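Local structure of cellulase CEL9M (Clostridium cellulolyticum, 1IA7) at residues A[362-367]-A[383-388]; A[246-251]-A[273-278]; A[42-47]-A[136-141]; A[8-13]-A[422-427]. The protein probably hydrolyses internal beta-1,4-glucosidic linkages of cellulose and related beta-glucans, as a family 9 endoglucanase that binds zinc and calcium. All blocks are in the same frame, centred on the assembly; numbering follows the deposited sequence.

Contact 1: A[362-367]-A[383-388]; sequences PHHRAA and HLLTGA. With BGC (beta-D-glucopyranose), chain B.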
loop_
_atom_site.group_PDB
_atom_site.type_symbol
_atom_site.label_atom_id
_atom_site.label_comp_id
_atom_site.label_asym_id
_atom_site.label_seq_id
_atom_site.Cartn_x
_atom_site.Cartn_y
_atom_site.Cartn_z
ATOM N N PRO A 362 -9.683 16.604 5.403
ATOM C CA PRO A 362 -9.416 15.300 4.788
ATOM C C PRO A 362 -10.698 14.557 4.409
ATOM O O PRO A 362 -11.701 14.635 5.117
ATOM C CB PRO A 362 -8.619 14.571 5.866
ATOM C CG PRO A 362 -9.197 15.134 7.140
ATOM C CD PRO A 362 -9.284 16.612 6.824
ATOM N N HIS A 363 -10.671 13.858 3.278
ATOM C CA HIS A 363 -11.837 13.090 2.854
ATOM C C HIS A 363 -11.744 11.754 3.583
ATOM O O HIS A 363 -11.372 10.736 3.005
ATOM C CB HIS A 363 -11.829 12.869 1.338
ATOM C CG HIS A 363 -13.087 12.245 0.816
ATOM N ND1 HIS A 363 -14.276 12.935 0.722
ATOM C CD2 HIS A 363 -13.351 10.984 0.402
ATOM C CE1 HIS A 363 -15.220 12.125 0.276
ATOM N NE2 HIS A 363 -14.685 10.935 0.074
ATOM N N HIS A 364 -12.078 11.774 4.867
ATOM C CA HIS A 364 -12.011 10.580 5.702
ATOM C C HIS A 364 -13.179 10.642 6.679
ATOM O O HIS A 364 -13.248 11.530 7.525
ATOM C CB HIS A 364 -10.664 10.570 6.437
ATOM C CG HIS A 364 -10.346 9.280 7.130
ATOM N ND1 HIS A 364 -10.808 8.978 8.391
ATOM C CD2 HIS A 364 -9.571 8.234 6.754
ATOM C CE1 HIS A 364 -10.329 7.805 8.766
ATOM N NE2 HIS A 364 -9.575 7.331 7.792
ATOM N N ARG A 365 -14.105 9.698 6.549
ATOM C CA ARG A 365 -15.289 9.672 7.399
ATOM C C ARG A 365 -15.032 9.673 8.908
ATOM O O ARG A 365 -15.573 10.520 9.615
ATOM C CB ARG A 365 -16.186 8.491 7.000
ATOM C CG ARG A 365 -16.875 8.700 5.642
ATOM C CD ARG A 365 -17.553 7.440 5.120
ATOM N NE ARG A 365 -18.292 7.678 3.875
ATOM C CZ ARG A 365 -17.735 7.952 2.695
ATOM N NH1 ARG A 365 -16.415 8.023 2.574
ATOM N NH2 ARG A 365 -18.505 8.160 1.630
ATOM N N ALA A 366 -14.208 8.757 9.411
ATOM C CA ALA A 366 -13.952 8.715 10.857
ATOM C C ALA A 366 -13.310 10.000 11.384
ATOM O O ALA A 366 -13.748 10.547 12.395
ATOM C CB ALA A 366 -13.074 7.511 11.214
ATOM N N ALA A 367 -12.275 10.482 10.705
ATOM C CA ALA A 367 -11.603 11.698 11.150
ATOM C C ALA A 367 -12.503 12.930 11.038
ATOM O O ALA A 367 -12.500 13.782 11.929
ATOM C CB ALA A 367 -10.304 11.906 10.358
ATOM N N HIS A 383 -11.256 15.378 14.137
ATOM C CA HIS A 383 -10.089 14.698 14.693
ATOM C C HIS A 383 -8.844 14.807 13.815
ATOM O O HIS A 383 -8.939 15.004 12.604
ATOM C CB HIS A 383 -10.427 13.224 14.928
ATOM C CG HIS A 383 -11.680 13.011 15.718
ATOM N ND1 HIS A 383 -11.823 13.446 17.019
ATOM C CD2 HIS A 383 -12.856 12.423 15.388
ATOM C CE1 HIS A 383 -13.031 13.135 17.455
ATOM N NE2 HIS A 383 -13.678 12.514 16.484
ATOM N N LEU A 384 -7.678 14.672 14.442
ATOM C CA LEU A 384 -6.399 14.747 13.746
ATOM C C LEU A 384 -5.994 13.379 13.190
ATOM O O LEU A 384 -5.715 12.441 13.945
ATOM C CB LEU A 384 -5.317 15.258 14.701
ATOM C CG LEU A 384 -3.933 15.548 14.108
ATOM C CD1 LEU A 384 -4.055 16.601 13.023
ATOM C CD2 LEU A 384 -2.985 16.018 15.208
ATOM N N LEU A 385 -5.964 13.279 11.866
ATOM C CA LEU A 385 -5.607 12.044 11.168
ATOM C C LEU A 385 -4.086 11.970 11.036
ATOM O O LEU A 385 -3.539 12.002 9.935
ATOM C CB LEU A 385 -6.266 12.040 9.781
ATOM C CG LEU A 385 -6.290 10.770 8.934
ATOM C CD1 LEU A 385 -6.911 9.641 9.728
ATOM C CD2 LEU A 385 -7.091 11.019 7.657
ATOM N N THR A 386 -3.415 11.871 12.174
ATOM C CA THR A 386 -1.961 11.825 12.225
ATOM C C THR A 386 -1.317 10.838 11.256
ATOM O O THR A 386 -1.668 9.656 11.233
ATOM C CB THR A 386 -1.478 11.495 13.653
ATOM O OG1 THR A 386 -1.991 12.471 14.566
ATOM C CG2 THR A 386 0.047 11.503 13.719
ATOM N N GLY A 387 -0.377 11.344 10.456
ATOM C CA GLY A 387 0.353 10.517 9.508
ATOM C C GLY A 387 -0.228 10.262 8.123
ATOM O O GLY A 387 0.429 9.641 7.290
ATOM N N ALA A 388 -1.442 10.732 7.854
ATOM C CA ALA A 388 -2.044 10.494 6.549
ATOM C C ALA A 388 -1.456 11.339 5.419
ATOM O O ALA A 388 -1.347 12.559 5.532
ATOM C CB ALA A 388 -3.553 10.714 6.622
HETATM C C2 BGC B . -16.280 8.414 -1.503
HETATM C C3 BGC B . -14.774 8.265 -1.741
HETATM C C4 BGC B . -14.487 7.982 -3.220
HETATM C C5 BGC B . -15.171 9.035 -4.100
HETATM C C6 BGC B . -15.000 8.752 -5.583
HETATM C C1 BGC B . -16.881 9.438 -2.473
HETATM O O2 BGC B . -16.503 8.839 -0.168
HETATM O O3 BGC B . -14.267 7.208 -0.939
HETATM O O4 BGC B . -13.085 8.016 -3.449
HETATM O O5 BGC B . -16.589 9.066 -3.827
HETATM O O6 BGC B . -15.571 7.502 -5.939
#
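His364 works on two fronts at once: its ring carries the methyl CD1 of Leu385 over one face, 4.0 Å from the centroid and only 9° off the ring normal, while ND1 caps the short helix that starts right after it. Ala367 N donates to His364 ND1 at 3.1 Å, almost in the ring plane, and His364 NE2 is hydrogen-bonded to Asn20 OD1; together the two bonds restrain the ring's rotation and leave its face to Leu385. In Leu385 CG is anti to the backbone N (chi1 -168°), which turns the isobutyl group toward the His364 ring, and the two side chains cross at about a right angle. Leu385 CD2 meets His364 CG at 3.7 Å, and Leu385 CB packs on the small Ala367 CB (4.1 Å). One hydrogen bond joins the backbones, from His383 N to Ala367 O (3.0 Å, 156°). Gly387 suits the third position of the type II turn from Leu385 to Ala388, where phi is positive.

The same 362-367 segment reaches into the substrate cleft. His363 NE2 and both terminal nitrogens of Arg365 converge on hydroxyl O2 of a bound glucose, with Arg365 NH2 2.8 Å from that oxygen. Glu410, a predicted active-site residue, also bonds the sugar.

Trp34 stacks on His383, whereas at the turn Gly387 O accepts from Asn416 of helix 413-430, which ties the loop to the helical core.

Contact 2: A[246-251]-A[273-278]; sequences NKMQDK and KQIYKD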
loop_
_atom_site.group_PDB
_atom_site.type_symbol
_atom_site.label_atom_id
_atom_site.label_comp_id
_atom_site.label_asym_id
_atom_site.label_seq_id
_atom_site.Cartn_x
_atom_site.Cartn_y
_atom_site.Cartn_z
ATOM N N ASN A 246 10.443 -9.122 -25.582
ATOM C CA ASN A 246 9.777 -8.993 -24.289
ATOM C C ASN A 246 10.299 -7.807 -23.482
ATOM O O ASN A 246 10.299 -7.844 -22.250
ATOM C CB ASN A 246 9.955 -10.283 -23.478
ATOM C CG ASN A 246 8.998 -11.376 -23.903
ATOM O OD1 ASN A 246 9.262 -12.560 -23.703
ATOM N ND2 ASN A 246 7.867 -10.983 -24.478
ATOM N N LYS A 247 10.740 -6.756 -24.168
ATOM C CA LYS A 247 11.257 -5.576 -23.479
ATOM C C LYS A 247 10.185 -4.964 -22.581
ATOM O O LYS A 247 9.035 -4.783 -22.990
ATOM C CB LYS A 247 11.750 -4.526 -24.484
ATOM C CG LYS A 247 10.668 -3.969 -25.400
ATOM C CD LYS A 247 11.218 -2.913 -26.356
ATOM C CE LYS A 247 10.128 -2.409 -27.289
ATOM N NZ LYS A 247 10.591 -1.318 -28.192
ATOM N N MET A 248 10.578 -4.649 -21.351
ATOM C CA MET A 248 9.675 -4.062 -20.372
ATOM C C MET A 248 10.052 -2.611 -20.129
ATOM O O MET A 248 11.112 -2.318 -19.576
ATOM C CB MET A 248 9.756 -4.841 -19.062
ATOM C CG MET A 248 9.428 -6.313 -19.217
ATOM S SD MET A 248 9.815 -7.246 -17.731
ATOM C CE MET A 248 11.536 -7.592 -18.019
ATOM N N GLN A 249 9.176 -1.707 -20.549
ATOM C CA GLN A 249 9.404 -0.282 -20.388
ATOM C C GLN A 249 8.185 0.320 -19.704
ATOM O O GLN A 249 7.262 0.811 -20.357
ATOM C CB GLN A 249 9.628 0.361 -21.757
ATOM C CG GLN A 249 10.635 -0.404 -22.611
ATOM C CD GLN A 249 10.888 0.253 -23.950
ATOM O OE1 GLN A 249 9.967 0.770 -24.582
ATOM N NE2 GLN A 249 12.135 0.224 -24.398
ATOM N N ASP A 250 8.189 0.273 -18.376
ATOM C CA ASP A 250 7.077 0.795 -17.597
ATOM C C ASP A 250 7.196 2.299 -17.412
ATOM O O ASP A 250 8.138 2.774 -16.785
ATOM C CB ASP A 250 7.035 0.118 -16.226
ATOM C CG ASP A 250 5.722 0.351 -15.504
ATOM O OD1 ASP A 250 5.246 1.503 -15.495
ATOM O OD2 ASP A 250 5.167 -0.612 -14.943
ATOM N N LYS A 251 6.237 3.043 -17.960
ATOM C CA LYS A 251 6.217 4.500 -17.846
ATOM C C LYS A 251 5.366 4.938 -16.656
ATOM O O LYS A 251 4.958 6.093 -16.570
ATOM C CB LYS A 251 5.634 5.142 -19.109
ATOM C CG LYS A 251 6.431 4.948 -20.392
ATOM C CD LYS A 251 5.694 5.636 -21.538
ATOM C CE LYS A 251 6.383 5.433 -22.871
ATOM N NZ LYS A 251 5.557 5.977 -23.981
ATOM N N LYS A 273 20.117 -11.095 -14.561
ATOM C CA LYS A 273 19.894 -10.902 -15.997
ATOM C C LYS A 273 19.762 -9.452 -16.454
ATOM O O LYS A 273 19.175 -8.612 -15.771
ATOM C CB LYS A 273 18.651 -11.660 -16.459
ATOM C CG LYS A 273 18.766 -13.171 -16.483
ATOM C CD LYS A 273 17.515 -13.736 -17.158
ATOM C CE LYS A 273 17.475 -15.243 -17.157
ATOM N NZ LYS A 273 16.265 -15.716 -17.891
ATOM N N GLN A 274 20.291 -9.179 -17.642
ATOM C CA GLN A 274 20.256 -7.843 -18.217
ATOM C C GLN A 274 18.845 -7.367 -18.561
ATOM O O GLN A 274 18.546 -6.184 -18.446
ATOM C CB GLN A 274 21.126 -7.790 -19.473
ATOM C CG GLN A 274 21.443 -6.377 -19.926
ATOM C CD GLN A 274 22.154 -5.589 -18.844
ATOM O OE1 GLN A 274 23.132 -6.061 -18.262
ATOM N NE2 GLN A 274 21.672 -4.381 -18.570
ATOM N N ILE A 275 17.981 -8.282 -18.991
ATOM C CA ILE A 275 16.613 -7.917 -19.351
ATOM C C ILE A 275 15.927 -7.172 -18.199
ATOM O O ILE A 275 15.202 -6.201 -18.419
ATOM C CB ILE A 275 15.778 -9.178 -19.736
ATOM C CG1 ILE A 275 14.348 -8.782 -20.115
ATOM C CG2 ILE A 275 15.752 -10.164 -18.587
ATOM C CD1 ILE A 275 14.235 -8.041 -21.429
ATOM N N TYR A 276 16.174 -7.618 -16.971
ATOM C CA TYR A 276 15.570 -6.994 -15.802
ATOM C C TYR A 276 16.280 -5.704 -15.410
ATOM O O TYR A 276 15.639 -4.754 -14.958
ATOM C CB TYR A 276 15.564 -7.981 -14.630
ATOM C CG TYR A 276 14.859 -9.274 -14.971
ATOM C CD1 TYR A 276 13.557 -9.265 -15.480
ATOM C CD2 TYR A 276 15.502 -10.504 -14.827
ATOM C CE1 TYR A 276 12.915 -10.447 -15.843
ATOM C CE2 TYR A 276 14.869 -11.692 -15.187
ATOM C CZ TYR A 276 13.577 -11.656 -15.695
ATOM O OH TYR A 276 12.951 -12.825 -16.068
ATOM N N LYS A 277 17.601 -5.672 -15.573
ATOM C CA LYS A 277 18.361 -4.471 -15.258
ATOM C C LYS A 277 17.944 -3.378 -16.235
ATOM O O LYS A 277 17.894 -2.205 -15.878
ATOM C CB LYS A 277 19.870 -4.725 -15.370
ATOM C CG LYS A 277 20.430 -5.660 -14.306
ATOM C CD LYS A 277 21.930 -5.888 -14.483
ATOM C CE LYS A 277 22.447 -6.897 -13.469
ATOM N NZ LYS A 277 23.894 -7.202 -13.639
ATOM N N ASP A 278 17.650 -3.765 -17.475
ATOM C CA ASP A 278 17.214 -2.796 -18.477
ATOM C C ASP A 278 15.847 -2.224 -18.100
ATOM O O ASP A 278 15.617 -1.020 -18.214
ATOM C CB ASP A 278 17.117 -3.439 -19.868
ATOM C CG ASP A 278 18.480 -3.775 -20.463
ATOM O OD1 ASP A 278 19.491 -3.179 -20.027
ATOM O OD2 ASP A 278 18.531 -4.625 -21.383
#
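Met248 CE supplies most of the apolar contact, reaching Ile275 CG1 and Tyr276 CD1, each at 3.7 Å. Met248 CG stands beside the backbone N (chi1 -58°) and the chain then bends at its thioether (chi3 -86°), which carries the methyl toward the first turn of helix 274-289. A flexible, unbranched methionine is well suited to finding such a spot between a branched chain and a ring. Its methyl approaches Tyr276 obliquely, and it crosses Ile275 at about a right angle. Within the helix, Ile275 CG2 lies 3.6 Å above the plane of the Tyr276 ring, over its centre. Ile275 CD1 adds a looser touch on the loop backbone, 4.0 Å from Asn246 O.

No hydrogen bond links the two segments; the polar bonds serve each side separately. Gln274 NE2 donates to Asp278 OD1 one turn on (2.9 Å, 173°), coming from above the carboxylate plane. The hydroxyl of Tyr276 bonds Glu234, which also forms a salt bridge with Lys273, the N-cap residue, so the ring and the helix start share one partner on helix 228-236.

Tyr276 also packs on Leu267 and Thr271 of helix 260-271, the preceding helix in the chain. The contact thus lays an irregular connection against the start of a helix, the side chain of Met248 about 13 Å from the bound calcium, at the surface of the helical domain, whose fold in family 9 is an (alpha/alpha)6 barrel.

Contact 3: A[42-47]-A[136-141]; sequences DGSDVG and TGQRPS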
loop_
_atom_site.group_PDB
_atom_site.type_symbol
_atom_site.label_atom_id
_atom_site.label_comp_id
_atom_site.label_asym_id
_atom_site.label_seq_id
_atom_site.Cartn_x
_atom_site.Cartn_y
_atom_site.Cartn_z
ATOM N N ASP A 42 -18.867 -8.767 9.912
ATOM C CA ASP A 42 -18.416 -8.963 8.537
ATOM C C ASP A 42 -18.255 -10.454 8.244
ATOM O O ASP A 42 -17.640 -11.189 9.024
ATOM C CB ASP A 42 -17.070 -8.261 8.299
ATOM C CG ASP A 42 -17.210 -6.760 8.073
ATOM O OD1 ASP A 42 -18.346 -6.268 7.913
ATOM O OD2 ASP A 42 -16.169 -6.071 8.037
ATOM N N GLY A 43 -18.812 -10.899 7.120
ATOM C CA GLY A 43 -18.708 -12.300 6.749
ATOM C C GLY A 43 -19.862 -13.198 7.174
ATOM O O GLY A 43 -19.996 -14.320 6.682
ATOM N N SER A 44 -20.703 -12.710 8.081
ATOM C CA SER A 44 -21.832 -13.498 8.565
ATOM C C SER A 44 -22.759 -13.957 7.443
ATOM O O SER A 44 -23.397 -15.009 7.549
ATOM C CB SER A 44 -22.631 -12.698 9.596
ATOM O OG SER A 44 -23.153 -11.512 9.029
ATOM N N ASP A 45 -22.828 -13.178 6.368
ATOM C CA ASP A 45 -23.688 -13.527 5.241
ATOM C C ASP A 45 -23.222 -14.815 4.570
ATOM O O ASP A 45 -24.005 -15.488 3.898
ATOM C CB ASP A 45 -23.746 -12.379 4.220
ATOM C CG ASP A 45 -22.389 -12.043 3.624
ATOM O OD1 ASP A 45 -21.389 -12.090 4.368
ATOM O OD2 ASP A 45 -22.327 -11.715 2.416
ATOM N N VAL A 46 -21.952 -15.166 4.757
ATOM C CA VAL A 46 -21.426 -16.389 4.160
ATOM C C VAL A 46 -20.989 -17.415 5.199
ATOM O O VAL A 46 -20.487 -18.483 4.852
ATOM C CB VAL A 46 -20.245 -16.097 3.205
ATOM C CG1 VAL A 46 -20.741 -15.302 2.007
ATOM C CG2 VAL A 46 -19.146 -15.342 3.933
ATOM N N GLY A 47 -21.187 -17.090 6.472
ATOM C CA GLY A 47 -20.825 -18.016 7.533
ATOM C C GLY A 47 -19.338 -18.118 7.818
ATOM O O GLY A 47 -18.857 -19.165 8.256
ATOM N N THR A 136 -24.502 0.643 10.772
ATOM C CA THR A 136 -25.145 -0.649 10.986
ATOM C C THR A 136 -25.579 -1.374 9.712
ATOM O O THR A 136 -25.620 -0.791 8.628
ATOM C CB THR A 136 -26.376 -0.490 11.902
ATOM O OG1 THR A 136 -27.242 0.518 11.368
ATOM C CG2 THR A 136 -25.949 -0.081 13.300
ATOM N N GLY A 137 -25.902 -2.656 9.862
ATOM C CA GLY A 137 -26.335 -3.457 8.733
ATOM C C GLY A 137 -25.291 -4.471 8.302
ATOM O O GLY A 137 -24.090 -4.255 8.476
ATOM N N GLN A 138 -25.746 -5.585 7.737
ATOM C CA GLN A 138 -24.831 -6.620 7.283
ATOM C C GLN A 138 -24.190 -6.253 5.949
ATOM O O GLN A 138 -24.880 -5.956 4.975
ATOM C CB GLN A 138 -25.557 -7.963 7.143
ATOM C CG GLN A 138 -24.677 -9.059 6.561
ATOM C CD GLN A 138 -23.456 -9.339 7.422
ATOM O OE1 GLN A 138 -22.460 -9.897 6.950
ATOM N NE2 GLN A 138 -23.532 -8.963 8.697
ATOM N N ARG A 139 -22.864 -6.266 5.920
ATOM C CA ARG A 139 -22.126 -5.958 4.706
ATOM C C ARG A 139 -22.006 -7.232 3.884
ATOM O O ARG A 139 -21.875 -8.325 4.432
ATOM C CB ARG A 139 -20.728 -5.442 5.047
ATOM C CG ARG A 139 -20.552 -3.945 4.878
ATOM C CD ARG A 139 -19.952 -3.325 6.122
ATOM N NE ARG A 139 -18.608 -3.812 6.439
ATOM C CZ ARG A 139 -17.483 -3.191 6.095
ATOM N NH1 ARG A 139 -17.530 -2.057 5.405
ATOM N NH2 ARG A 139 -16.310 -3.673 6.488
ATOM N N PRO A 140 -22.054 -7.108 2.552
ATOM C CA PRO A 140 -21.942 -8.297 1.709
ATOM C C PRO A 140 -20.496 -8.709 1.441
ATOM O O PRO A 140 -19.627 -7.864 1.222
ATOM C CB PRO A 140 -22.663 -7.875 0.435
ATOM C CG PRO A 140 -22.285 -6.420 0.326
ATOM C CD PRO A 140 -22.461 -5.931 1.759
ATOM N N SER A 141 -20.237 -10.011 1.495
ATOM C CA SER A 141 -18.908 -10.537 1.191
ATOM C C SER A 141 -19.061 -10.684 -0.313
ATOM O O SER A 141 -19.282 -11.777 -0.835
ATOM C CB SER A 141 -18.714 -11.897 1.859
ATOM O OG SER A 141 -18.964 -11.808 3.251
HETATM O O HOH W 1 -21.075 -6.693 8.059
HETATM O O HOH W 2 -19.426 -9.253 4.884
#
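Asp42 and Arg139 form the tight, buried side of this contact, a side-on salt bridge. Arg139 NE meets Asp42 OD1 at 2.9 Å and NH2 meets OD2 at the same distance, both nearly straight. Each oxygen is approached on its syn side, and the carboxylate and guanidinium planes stand 24° apart. Arginine fits here because it offers two parallel N-H groups, and bends at chi2 and chi3 bring its NE edge round to the aspartate. Lys62 is a second positive partner of Asp42 OD2, which probably stabilises the charged carboxylate, while Arg139 NH1 is occupied by His60 O.

This pair lies beside the zinc site: Arg139 packs on the ligands Cys22 and His39, so the bridge is a second-shell element joining the 42-47 loop to the segment that leads into strand 143-145.

Nearer the surface, the two carboxylate oxygens of Asp45 take the hydroxyl and the backbone N-H of Ser141. Ser141 OG donates to the syn lone pair of Asp45 OD1 (2.7 Å), and Ser141 N donates to Asp45 OD2 at 2.8 Å. Val46 CG2 lies 3.6 Å from Ser141 OG.

Water fills in between the loops, one molecule joining Asp42 OD1 to Arg139 N and another linking Gly43 N, Arg139 O and Ser141 OG. Looser still is the exposed Gln138, whose OE1 receives a weak bond from Asp45 N (3.4 Å). Ser44, modelled in two conformers, has OG hydrogen-bonded to Thr41 O; its close approach to the amide is doubtful.

Contact 4: A[8-13]-A[422-427]; sequences TALKDS and VLAGAI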
loop_
_atom_site.group_PDB
_atom_site.type_symbol
_atom_site.label_atom_id
_atom_site.label_comp_id
_atom_site.label_asym_id
_atom_site.label_seq_id
_atom_site.Cartn_x
_atom_site.Cartn_y
_atom_site.Cartn_z
ATOM N N THR A 8 10.420 11.173 13.005
ATOM C CA THR A 8 9.056 11.461 13.432
ATOM C C THR A 8 8.048 11.205 12.314
ATOM O O THR A 8 6.948 10.719 12.564
ATOM C CB THR A 8 8.922 12.917 13.911
ATOM O OG1 THR A 8 9.773 13.122 15.043
ATOM C CG2 THR A 8 7.484 13.221 14.314
ATOM N N ALA A 9 8.419 11.535 11.080
ATOM C CA ALA A 9 7.529 11.307 9.945
ATOM C C ALA A 9 7.258 9.804 9.820
ATOM O O ALA A 9 6.124 9.383 9.568
ATOM C CB ALA A 9 8.160 11.835 8.663
ATOM N N LEU A 10 8.301 8.996 9.990
ATOM C CA LEU A 10 8.142 7.546 9.901
ATOM C C LEU A 10 7.155 7.081 10.966
ATOM O O LEU A 10 6.228 6.325 10.683
ATOM C CB LEU A 10 9.482 6.833 10.106
ATOM C CG LEU A 10 9.388 5.300 10.157
ATOM C CD1 LEU A 10 8.901 4.772 8.816
ATOM C CD2 LEU A 10 10.743 4.700 10.509
ATOM N N LYS A 11 7.354 7.541 12.194
ATOM C CA LYS A 11 6.470 7.166 13.290
ATOM C C LYS A 11 5.023 7.480 12.938
ATOM O O LYS A 11 4.143 6.631 13.099
ATOM C CB LYS A 11 6.851 7.911 14.566
ATOM C CG LYS A 11 5.927 7.625 15.742
ATOM C CD LYS A 11 6.334 8.424 16.975
ATOM C CE LYS A 11 5.459 8.065 18.172
ATOM N NZ LYS A 11 5.888 8.781 19.399
ATOM N N ASP A 12 4.780 8.699 12.454
ATOM C CA ASP A 12 3.432 9.126 12.088
ATOM C C ASP A 12 2.845 8.324 10.931
ATOM O O ASP A 12 1.680 7.937 10.973
ATOM C CB ASP A 12 3.406 10.615 11.725
ATOM C CG ASP A 12 3.752 11.513 12.897
ATOM O OD1 ASP A 12 3.505 11.114 14.053
ATOM O OD2 ASP A 12 4.254 12.631 12.660
ATOM N N SER A 13 3.645 8.078 9.898
ATOM C CA SER A 13 3.170 7.329 8.734
ATOM C C SER A 13 2.682 5.936 9.126
ATOM O O SER A 13 1.755 5.398 8.522
ATOM C CB SER A 13 4.283 7.209 7.687
ATOM O OG SER A 13 5.387 6.490 8.207
ATOM N N VAL A 422 9.477 4.747 1.908
ATOM C CA VAL A 422 10.414 5.780 1.491
ATOM C C VAL A 422 11.011 6.502 2.700
ATOM O O VAL A 422 12.181 6.886 2.684
ATOM C CB VAL A 422 9.743 6.800 0.517
ATOM C CG1 VAL A 422 8.882 7.787 1.286
ATOM C CG2 VAL A 422 10.815 7.526 -0.293
ATOM N N LEU A 423 10.218 6.678 3.753
ATOM C CA LEU A 423 10.720 7.336 4.954
ATOM C C LEU A 423 11.745 6.444 5.668
ATOM O O LEU A 423 12.742 6.930 6.196
ATOM C CB LEU A 423 9.562 7.691 5.902
ATOM C CG LEU A 423 8.626 8.811 5.423
ATOM C CD1 LEU A 423 7.495 9.026 6.420
ATOM C CD2 LEU A 423 9.422 10.093 5.246
ATOM N N ALA A 424 11.503 5.138 5.680
ATOM C CA ALA A 424 12.437 4.220 6.323
ATOM C C ALA A 424 13.757 4.274 5.555
ATOM O O ALA A 424 14.839 4.175 6.138
ATOM C CB ALA A 424 11.875 2.804 6.316
ATOM N N GLY A 425 13.653 4.437 4.238
ATOM C CA GLY A 425 14.835 4.518 3.400
ATOM C C GLY A 425 15.569 5.833 3.598
ATOM O O GLY A 425 16.799 5.872 3.569
ATOM N N ALA A 426 14.819 6.915 3.797
ATOM C CA ALA A 426 15.425 8.229 3.997
ATOM C C ALA A 426 16.271 8.222 5.268
ATOM O O ALA A 426 17.338 8.829 5.319
ATOM C CB ALA A 426 14.345 9.301 4.085
ATOM N N ILE A 427 15.784 7.525 6.289
ATOM C CA ILE A 427 16.488 7.423 7.561
ATOM C C ILE A 427 17.836 6.726 7.380
ATOM O O ILE A 427 18.848 7.160 7.933
ATOM C CB ILE A 427 15.636 6.646 8.592
ATOM C CG1 ILE A 427 14.444 7.511 9.022
ATOM C CG2 ILE A 427 16.483 6.253 9.796
ATOM C CD1 ILE A 427 13.382 6.763 9.795
#
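No aromatic ring enters the contact, and the flat group that matters is the peptide unit joining Ala9 and Leu10: Leu423 CD1 sits over one face of it, 3.5 Å from both Ala9 C and Ala9 O. The oxygen itself is engaged within its helix, accepting from Ser13 N. Ala9 suits this place because its methyl is small enough to let Leu423 come right up to the backbone, with Ala9 CB 3.7 Å from Leu423 CD1. On Leu423, CG anti to the carbonyl carbon (chi1 -70°) helps to send the branch across to helix 6-15.

Leu10 answers from the other helix. It slides past Leu423 in the opposite direction, its CD1 4.2 Å from Leu423 CB and 4.4 Å from Ala424 CB. Its CD2 meets Ile427 CD1 at 3.4 Å, tighter than ordinary van der Waals contact, and these two side chains cross at about a right angle. Ser13 borders Leu423 CD1, and its OG turns back to bond Leu10 O of its own helix at 2.6 Å, so a polar group is satisfied inside an apolar interface.

The axes of segments 8-13 and 422-427 approach to 9.1 Å and run nearly antiparallel, at 158°. Val337 of helix 327-341 covers Leu423 further. Antiparallel pairing of a helix at the N-terminal end with one at the C-terminal end is consistent with closure of the helical ring in the (alpha/alpha)6 barrel of family 9 enzymes.

How the contacts relate
Contact 4, between the first and last helices, closes a loop of the chain that holds the other three. Contact 1 touches it directly: Thr386 CG2 lies 3.5 Å from Asp12 OD1, which brings the 383-388 segment against helix 6-15. The active-site side of the molecule belongs to contact 1, where Pro362 is about 6 Å from the predicted catalytic Asp401 (side chain to side chain). Contact 3 stands about 10 Å away at the nearest atoms; the zinc lies between them, about 5 Å from the Arg139 side chain and about 9 Å from that of Ala366. Contact 2 is remote, its centre 39 Å from that of contact 1 and 44 Å from that of contact 3, across the chain's centre from both.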